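Local coordinates for restriction endonuclease PacI (Pseudomonas alcaligenes, PDB 3M7K), which cleaves DNA as a rare-cutting HNH restriction endonuclease that recognises an eight-base-pair target site, at residues W54-I68 / P102-K116. Numbering follows the deposited sequence.
With ZN (zinc ion), chain D; MG (magnesium ion), chain F; nucleotides of chain B; nucleotides of chain C.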
loop_
_atom_site.group_PDB
_atom_site.type_symbol
_atom_site.label_atom_id
_atom_site.label_comp_id
_atom_site.label_asym_id
_atom_site.label_seq_id
_atom_site.Cartn_x
_atom_site.Cartn_y
_atom_site.Cartn_z
ATOM N N TRP A 54 -25.560 -4.321 -8.141
ATOM C CA TRP A 54 -24.276 -4.961 -7.869
ATOM C C TRP A 54 -23.785 -4.568 -6.472
ATOM O O TRP A 54 -23.294 -5.426 -5.718
ATOM C CB TRP A 54 -23.277 -4.589 -8.964
ATOM C CG TRP A 54 -21.903 -5.187 -8.813
ATOM C CD1 TRP A 54 -21.468 -6.401 -9.295
ATOM C CD2 TRP A 54 -20.801 -4.604 -8.131
ATOM N NE1 TRP A 54 -20.153 -6.599 -8.947
ATOM C CE2 TRP A 54 -19.718 -5.511 -8.231
ATOM C CE3 TRP A 54 -20.615 -3.395 -7.440
ATOM C CZ2 TRP A 54 -18.456 -5.242 -7.662
ATOM C CZ3 TRP A 54 -19.359 -3.131 -6.876
ATOM C CH2 TRP A 54 -18.298 -4.051 -6.995
ATOM N N TYR A 55 -23.949 -3.294 -6.117
ATOM C CA TYR A 55 -23.386 -2.755 -4.872
ATOM C C TYR A 55 -24.149 -3.276 -3.651
ATOM O O TYR A 55 -23.602 -3.343 -2.540
ATOM C CB TYR A 55 -23.389 -1.215 -4.896
ATOM C CG TYR A 55 -22.452 -0.534 -3.889
ATOM C CD1 TYR A 55 -22.948 0.388 -2.968
ATOM C CD2 TYR A 55 -21.080 -0.793 -3.882
ATOM C CE1 TYR A 55 -22.101 1.036 -2.048
ATOM C CE2 TYR A 55 -20.219 -0.161 -2.960
ATOM C CZ TYR A 55 -20.745 0.762 -2.053
ATOM O OH TYR A 55 -19.935 1.386 -1.153
ATOM N N GLY A 56 -25.412 -3.636 -3.866
ATOM C CA GLY A 56 -26.265 -4.128 -2.803
ATOM C C GLY A 56 -26.395 -3.177 -1.624
ATOM O O GLY A 56 -26.435 -1.946 -1.774
ATOM N N LEU A 57 -26.439 -3.766 -0.440
ATOM C CA LEU A 57 -26.682 -3.006 0.775
ATOM C C LEU A 57 -25.591 -3.220 1.805
ATOM O O LEU A 57 -24.952 -4.278 1.853
ATOM C CB LEU A 57 -28.034 -3.381 1.365
ATOM C CG LEU A 57 -29.250 -3.051 0.496
ATOM C CD1 LEU A 57 -30.469 -3.670 1.105
ATOM C CD2 LEU A 57 -29.424 -1.515 0.299
ATOM N N SER A 58 -25.421 -2.211 2.651
ATOM C CA SER A 58 -24.289 -2.102 3.574
ATOM C C SER A 58 -23.972 -3.345 4.406
ATOM O O SER A 58 -22.794 -3.700 4.580
ATOM C CB SER A 58 -24.513 -0.928 4.505
ATOM O OG SER A 58 -23.316 -0.595 5.177
ATOM N N ALA A 59 -25.005 -3.996 4.934
ATOM C CA ALA A 59 -24.800 -5.118 5.837
ATOM C C ALA A 59 -24.327 -6.351 5.086
ATOM O O ALA A 59 -23.795 -7.282 5.685
ATOM C CB ALA A 59 -26.082 -5.415 6.637
ATOM N N GLN A 60 -24.505 -6.359 3.773
ATOM C CA GLN A 60 -24.026 -7.478 2.962
ATOM C C GLN A 60 -22.635 -7.253 2.380
ATOM O O GLN A 60 -21.995 -8.195 1.911
ATOM C CB GLN A 60 -25.028 -7.810 1.845
ATOM C CG GLN A 60 -26.451 -8.061 2.340
ATOM C CD GLN A 60 -26.476 -8.939 3.567
ATOM O OE1 GLN A 60 -26.887 -8.506 4.660
ATOM N NE2 GLN A 60 -26.023 -10.188 3.404
ATOM N N ARG A 61 -22.154 -6.015 2.422
ATOM C CA ARG A 61 -20.862 -5.678 1.800
ATOM C C ARG A 61 -19.642 -6.081 2.643
ATOM O O ARG A 61 -19.524 -5.688 3.802
ATOM C CB ARG A 61 -20.801 -4.189 1.440
ATOM C CG ARG A 61 -21.673 -3.820 0.234
ATOM C CD ARG A 61 -21.315 -2.449 -0.309
ATOM N NE ARG A 61 -21.733 -1.342 0.565
ATOM C CZ ARG A 61 -22.942 -0.781 0.557
ATOM N NH1 ARG A 61 -23.907 -1.242 -0.251
ATOM N NH2 ARG A 61 -23.202 0.245 1.373
ATOM N N HIS A 62 -18.742 -6.860 2.040
ATOM C CA HIS A 62 -17.478 -7.251 2.666
ATOM C C HIS A 62 -16.416 -7.125 1.594
ATOM O O HIS A 62 -16.687 -7.373 0.412
ATOM C CB HIS A 62 -17.500 -8.723 3.122
ATOM C CG HIS A 62 -18.449 -9.007 4.242
ATOM N ND1 HIS A 62 -19.799 -9.219 4.043
ATOM C CD2 HIS A 62 -18.241 -9.139 5.575
ATOM C CE1 HIS A 62 -20.385 -9.446 5.204
ATOM N NE2 HIS A 62 -19.463 -9.403 6.151
ATOM N N CYS A 63 -15.209 -6.758 1.999
ATOM C CA CYS A 63 -14.106 -6.633 1.067
ATOM C C CYS A 63 -13.798 -8.018 0.504
ATOM O O CYS A 63 -13.696 -8.982 1.256
ATOM C CB CYS A 63 -12.880 -6.081 1.792
ATOM S SG CYS A 63 -11.333 -6.140 0.815
ATOM N N GLY A 64 -13.660 -8.110 -0.809
ATOM C CA GLY A 64 -13.417 -9.379 -1.490
ATOM C C GLY A 64 -12.005 -9.931 -1.341
ATOM O O GLY A 64 -11.729 -11.042 -1.803
ATOM N N TYR A 65 -11.106 -9.159 -0.722
ATOM C CA TYR A 65 -9.759 -9.629 -0.424
ATOM C C TYR A 65 -9.566 -9.996 1.033
ATOM O O TYR A 65 -9.131 -11.109 1.318
ATOM C CB TYR A 65 -8.694 -8.612 -0.853
ATOM C CG TYR A 65 -8.697 -8.423 -2.340
ATOM C CD1 TYR A 65 -9.078 -7.205 -2.909
ATOM C CD2 TYR A 65 -8.376 -9.496 -3.192
ATOM C CE1 TYR A 65 -9.092 -7.043 -4.296
ATOM C CE2 TYR A 65 -8.403 -9.350 -4.569
ATOM C CZ TYR A 65 -8.755 -8.126 -5.111
ATOM O OH TYR A 65 -8.778 -7.991 -6.466
ATOM N N CYS A 66 -9.875 -9.079 1.954
ATOM C CA CYS A 66 -9.625 -9.341 3.382
ATOM C C CYS A 66 -10.857 -9.783 4.159
ATOM O O CYS A 66 -10.735 -10.210 5.308
ATOM C CB CYS A 66 -9.006 -8.123 4.067
ATOM S SG CYS A 66 -10.143 -6.714 4.264
ATOM N N GLY A 67 -12.036 -9.635 3.563
ATOM C CA GLY A 67 -13.275 -10.108 4.201
ATOM C C GLY A 67 -13.846 -9.130 5.207
ATOM O O GLY A 67 -14.883 -9.384 5.796
ATOM N N ILE A 68 -13.209 -7.983 5.404
ATOM C CA ILE A 68 -13.741 -7.064 6.405
ATOM C C ILE A 68 -15.136 -6.564 5.975
ATOM O O ILE A 68 -15.370 -6.333 4.788
ATOM C CB ILE A 68 -12.781 -5.896 6.695
ATOM C CG1 ILE A 68 -13.167 -5.226 8.027
ATOM C CG2 ILE A 68 -12.772 -4.870 5.523
ATOM C CD1 ILE A 68 -12.109 -4.323 8.571
ATOM N N PRO A 102 -19.066 -5.092 -14.676
ATOM C CA PRO A 102 -19.522 -6.204 -13.850
ATOM C C PRO A 102 -18.516 -7.364 -13.798
ATOM O O PRO A 102 -18.267 -7.908 -12.724
ATOM C CB PRO A 102 -20.819 -6.642 -14.554
ATOM C CG PRO A 102 -21.374 -5.337 -15.081
ATOM C CD PRO A 102 -20.152 -4.558 -15.530
ATOM N N GLN A 103 -17.928 -7.715 -14.940
ATOM C CA GLN A 103 -16.979 -8.825 -14.971
ATOM C C GLN A 103 -15.666 -8.498 -14.255
ATOM O O GLN A 103 -15.107 -9.367 -13.558
ATOM C CB GLN A 103 -16.721 -9.309 -16.406
ATOM C CG GLN A 103 -15.704 -10.456 -16.514
ATOM C CD GLN A 103 -16.097 -11.691 -15.708
ATOM O OE1 GLN A 103 -17.276 -12.040 -15.608
ATOM N NE2 GLN A 103 -15.102 -12.363 -15.142
ATOM N N ASN A 104 -15.193 -7.263 -14.381
ATOM C CA ASN A 104 -13.886 -6.879 -13.794
ATOM C C ASN A 104 -13.935 -6.299 -12.374
ATOM O O ASN A 104 -12.903 -6.104 -11.731
ATOM C CB ASN A 104 -13.191 -5.898 -14.736
ATOM C CG ASN A 104 -11.725 -5.723 -14.430
ATOM O OD1 ASN A 104 -11.016 -6.678 -14.076
ATOM N ND2 ASN A 104 -11.253 -4.500 -14.570
ATOM N N ALA A 105 -15.133 -6.023 -11.889
ATOM C CA ALA A 105 -15.311 -5.368 -10.592
ATOM C C ALA A 105 -15.279 -6.371 -9.459
ATOM O O ALA A 105 -15.851 -7.468 -9.549
ATOM C CB ALA A 105 -16.600 -4.599 -10.556
ATOM N N ARG A 106 -14.634 -5.949 -8.381
ATOM C CA ARG A 106 -14.558 -6.689 -7.153
ATOM C C ARG A 106 -14.760 -5.652 -6.055
ATOM O O ARG A 106 -14.193 -4.555 -6.137
ATOM C CB ARG A 106 -13.142 -7.252 -7.093
ATOM C CG ARG A 106 -12.937 -8.268 -6.073
ATOM C CD ARG A 106 -12.031 -9.356 -6.613
ATOM N NE ARG A 106 -11.784 -10.221 -5.496
ATOM C CZ ARG A 106 -11.007 -11.289 -5.499
ATOM N NH1 ARG A 106 -10.375 -11.669 -6.602
ATOM N NH2 ARG A 106 -10.872 -11.961 -4.370
ATOM N N LEU A 107 -15.545 -5.961 -5.026
ATOM C CA LEU A 107 -15.663 -5.037 -3.897
ATOM C C LEU A 107 -14.371 -5.098 -3.112
ATOM O O LEU A 107 -13.832 -6.189 -2.881
ATOM C CB LEU A 107 -16.824 -5.437 -2.996
ATOM C CG LEU A 107 -17.609 -4.439 -2.168
ATOM C CD1 LEU A 107 -18.234 -3.289 -2.989
ATOM C CD2 LEU A 107 -18.683 -5.238 -1.421
ATOM N N ALA A 108 -13.856 -3.937 -2.728
ATOM C CA ALA A 108 -12.623 -3.874 -1.947
ATOM C C ALA A 108 -12.620 -2.692 -0.968
ATOM O O ALA A 108 -13.048 -1.589 -1.316
ATOM C CB ALA A 108 -11.393 -3.797 -2.878
ATOM N N CYS A 109 -12.104 -2.914 0.239
ATOM C CA CYS A 109 -11.933 -1.819 1.180
ATOM C C CYS A 109 -10.767 -0.972 0.684
ATOM O O CYS A 109 -9.923 -1.444 -0.113
ATOM C CB CYS A 109 -11.664 -2.335 2.618
ATOM S SG CYS A 109 -9.978 -3.036 2.949
ATOM N N PHE A 110 -10.720 0.278 1.105
ATOM C CA PHE A 110 -9.694 1.200 0.592
ATOM C C PHE A 110 -8.273 0.784 0.979
ATOM O O PHE A 110 -7.300 1.111 0.266
ATOM C CB PHE A 110 -9.987 2.623 1.074
ATOM C CG PHE A 110 -9.301 3.714 0.267
ATOM C CD1 PHE A 110 -9.145 3.599 -1.117
ATOM C CD2 PHE A 110 -8.843 4.876 0.904
ATOM C CE1 PHE A 110 -8.521 4.592 -1.855
ATOM C CE2 PHE A 110 -8.247 5.918 0.166
ATOM C CZ PHE A 110 -8.084 5.779 -1.222
ATOM N N ILE A 111 -8.138 0.058 2.092
ATOM C CA ILE A 111 -6.817 -0.465 2.474
ATOM C C ILE A 111 -6.328 -1.491 1.439
ATOM O O ILE A 111 -5.212 -1.373 0.928
ATOM C CB ILE A 111 -6.781 -1.009 3.937
ATOM C CG1 ILE A 111 -6.808 0.168 4.925
ATOM C CG2 ILE A 111 -5.537 -1.890 4.164
ATOM C CD1 ILE A 111 -6.893 -0.204 6.440
ATOM N N CYS A 112 -7.152 -2.494 1.122
ATOM C CA CYS A 112 -6.724 -3.516 0.166
ATOM C C CYS A 112 -6.602 -2.932 -1.237
ATOM O O CYS A 112 -5.719 -3.310 -2.007
ATOM C CB CYS A 112 -7.716 -4.686 0.139
ATOM S SG CYS A 112 -7.648 -5.680 1.640
ATOM N N ASN A 113 -7.503 -2.021 -1.582
ATOM C CA ASN A 113 -7.455 -1.414 -2.914
ATOM C C ASN A 113 -6.103 -0.724 -3.129
ATOM O O ASN A 113 -5.479 -0.869 -4.201
ATOM C CB ASN A 113 -8.634 -0.421 -3.139
ATOM C CG ASN A 113 -9.224 -0.531 -4.552
ATOM O OD1 ASN A 113 -8.654 -1.204 -5.433
ATOM N ND2 ASN A 113 -10.359 0.102 -4.770
ATOM N N ARG A 114 -5.665 0.057 -2.133
ATOM C CA ARG A 114 -4.383 0.785 -2.248
ATOM C C ARG A 114 -3.201 -0.169 -2.215
ATOM O O ARG A 114 -2.212 0.031 -2.934
ATOM C CB ARG A 114 -4.228 1.803 -1.131
ATOM C CG ARG A 114 -4.987 3.087 -1.462
ATOM C CD ARG A 114 -4.411 4.162 -0.643
ATOM N NE ARG A 114 -4.792 5.505 -1.014
ATOM C CZ ARG A 114 -5.065 6.444 -0.103
ATOM N NH1 ARG A 114 -5.080 6.115 1.185
ATOM N NH2 ARG A 114 -5.345 7.698 -0.463
ATOM N N ILE A 115 -3.286 -1.190 -1.368
ATOM C CA ILE A 115 -2.208 -2.206 -1.321
ATOM C C ILE A 115 -1.989 -2.897 -2.658
ATOM O O ILE A 115 -0.850 -2.950 -3.178
ATOM C CB ILE A 115 -2.446 -3.211 -0.163
ATOM C CG1 ILE A 115 -2.251 -2.452 1.159
ATOM C CG2 ILE A 115 -1.488 -4.424 -0.270
ATOM C CD1 ILE A 115 -2.656 -3.242 2.421
ATOM N N LYS A 116 -3.079 -3.410 -3.223
ATOM C CA LYS A 116 -3.039 -4.088 -4.505
ATOM C C LYS A 116 -2.474 -3.121 -5.554
ATOM O O LYS A 116 -1.618 -3.519 -6.363
ATOM C CB LYS A 116 -4.447 -4.563 -4.904
ATOM C CG LYS A 116 -4.522 -5.312 -6.245
ATOM C CD LYS A 116 -5.962 -5.856 -6.502
ATOM C CE LYS A 116 -6.159 -6.302 -7.970
ATOM N NZ LYS A 116 -6.427 -5.145 -8.904
HETATM ZN ZN ZN D . -9.806 -5.318 2.487
HETATM MG MG MG F . -7.983 -1.364 -7.661
ATOM P P DA B 8 -1.941 12.053 -0.078
ATOM O OP1 DA B 8 -1.423 13.137 0.783
ATOM O OP2 DA B 8 -1.057 11.358 -1.051
ATOM O "O5'" DA B 8 -2.597 10.926 0.859
ATOM C "C5'" DA B 8 -3.637 11.237 1.787
ATOM C "C4'" DA B 8 -3.369 10.484 3.067
ATOM O "O4'" DA B 8 -3.429 9.057 2.781
ATOM C "C3'" DA B 8 -2.000 10.736 3.682
ATOM O "O3'" DA B 8 -2.209 10.795 5.095
ATOM C "C2'" DA B 8 -1.193 9.496 3.259
ATOM C "C1'" DA B 8 -2.258 8.414 3.242
ATOM N N9 DA B 8 -1.990 7.332 2.283
ATOM C C8 DA B 8 -1.905 7.495 0.922
ATOM N N7 DA B 8 -1.670 6.373 0.273
ATOM C C5 DA B 8 -1.603 5.409 1.275
ATOM C C6 DA B 8 -1.366 4.026 1.184
ATOM N N6 DA B 8 -1.163 3.397 -0.008
ATOM N N1 DA B 8 -1.334 3.337 2.352
ATOM C C2 DA B 8 -1.557 3.989 3.525
ATOM N N3 DA B 8 -1.785 5.306 3.707
ATOM C C4 DA B 8 -1.792 5.970 2.526
ATOM O OP3 DT C 1 -8.131 4.606 -9.474
ATOM P P DT C 1 -9.317 3.727 -9.286
ATOM O OP1 DT C 1 -9.256 2.330 -9.696
ATOM O OP2 DT C 1 -10.459 4.400 -9.903
ATOM O "O5'" DT C 1 -9.465 3.793 -7.694
ATOM C "C5'" DT C 1 -10.617 3.561 -6.987
ATOM C "C4'" DT C 1 -10.306 3.849 -5.519
ATOM O "O4'" DT C 1 -9.190 4.758 -5.414
ATOM C "C3'" DT C 1 -11.452 4.475 -4.769
ATOM O "O3'" DT C 1 -11.481 3.981 -3.427
ATOM C "C2'" DT C 1 -11.122 5.971 -4.846
ATOM C "C1'" DT C 1 -9.591 5.979 -4.814
ATOM N N1 DT C 1 -9.059 7.093 -5.612
ATOM C C2 DT C 1 -8.409 8.124 -4.970
ATOM O O2 DT C 1 -8.230 8.173 -3.771
ATOM N N3 DT C 1 -7.957 9.120 -5.787
ATOM C C4 DT C 1 -8.100 9.192 -7.163
ATOM O O4 DT C 1 -7.660 10.148 -7.788
ATOM C C5 DT C 1 -8.788 8.086 -7.789
ATOM C C7 DT C 1 -8.993 8.072 -9.286
ATOM C C6 DT C 1 -9.235 7.091 -6.990
HETATM O O HOH W 1 -5.819 -1.860 -6.834
HETATM O O HOH W 2 -7.453 -1.809 -9.866
#
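Cys63 and Cys66 from 54-68 and Cys109 and Cys112 from 102-116 hold one zinc ion by their SG atoms, tying the Cys63-Cys66 turn to the Cys109-Cys112 pair at the start of helix 110-116. Cys63 SG also accepts three backbone N-H groups: those of Tyr65 and Cys66 in its own turn and, across the contact, that of Cys109, whose N lies 3.4 Å from the sulfur in a nearly straight bond (171°). Cys109 SG in turn caps the helix by accepting from Cys112 N. Beside the metal, Gly64 N donates to Leu107 O (2.8 Å), while Gly64 O takes Arg106 NH2 at 2.9 Å in the guanidinium plane. That guanidinium lies over one face of the Tyr65 ring, Arg106 CZ 3.4 Å from Tyr65 CE2, with the planes 24° apart; Asp126 pairs with the same NH2. Farther out, Leu107, its CG anti to the backbone N (chi1 -151°), sends CD1 to Tyr55 CE2 (3.7 Å) and CD2 to Arg61 CG. Trp54 CZ2 meets Ala105 CB at 3.5 Å. Tyr65 OH is hydrogen-bonded to Asp92 OD2, and Asp92 OD1 binds magnesium together with Asn113 OD1; helix 110-116 thus carries ligands of both metals in the beta-beta-alpha-metal fold of an HNH nuclease.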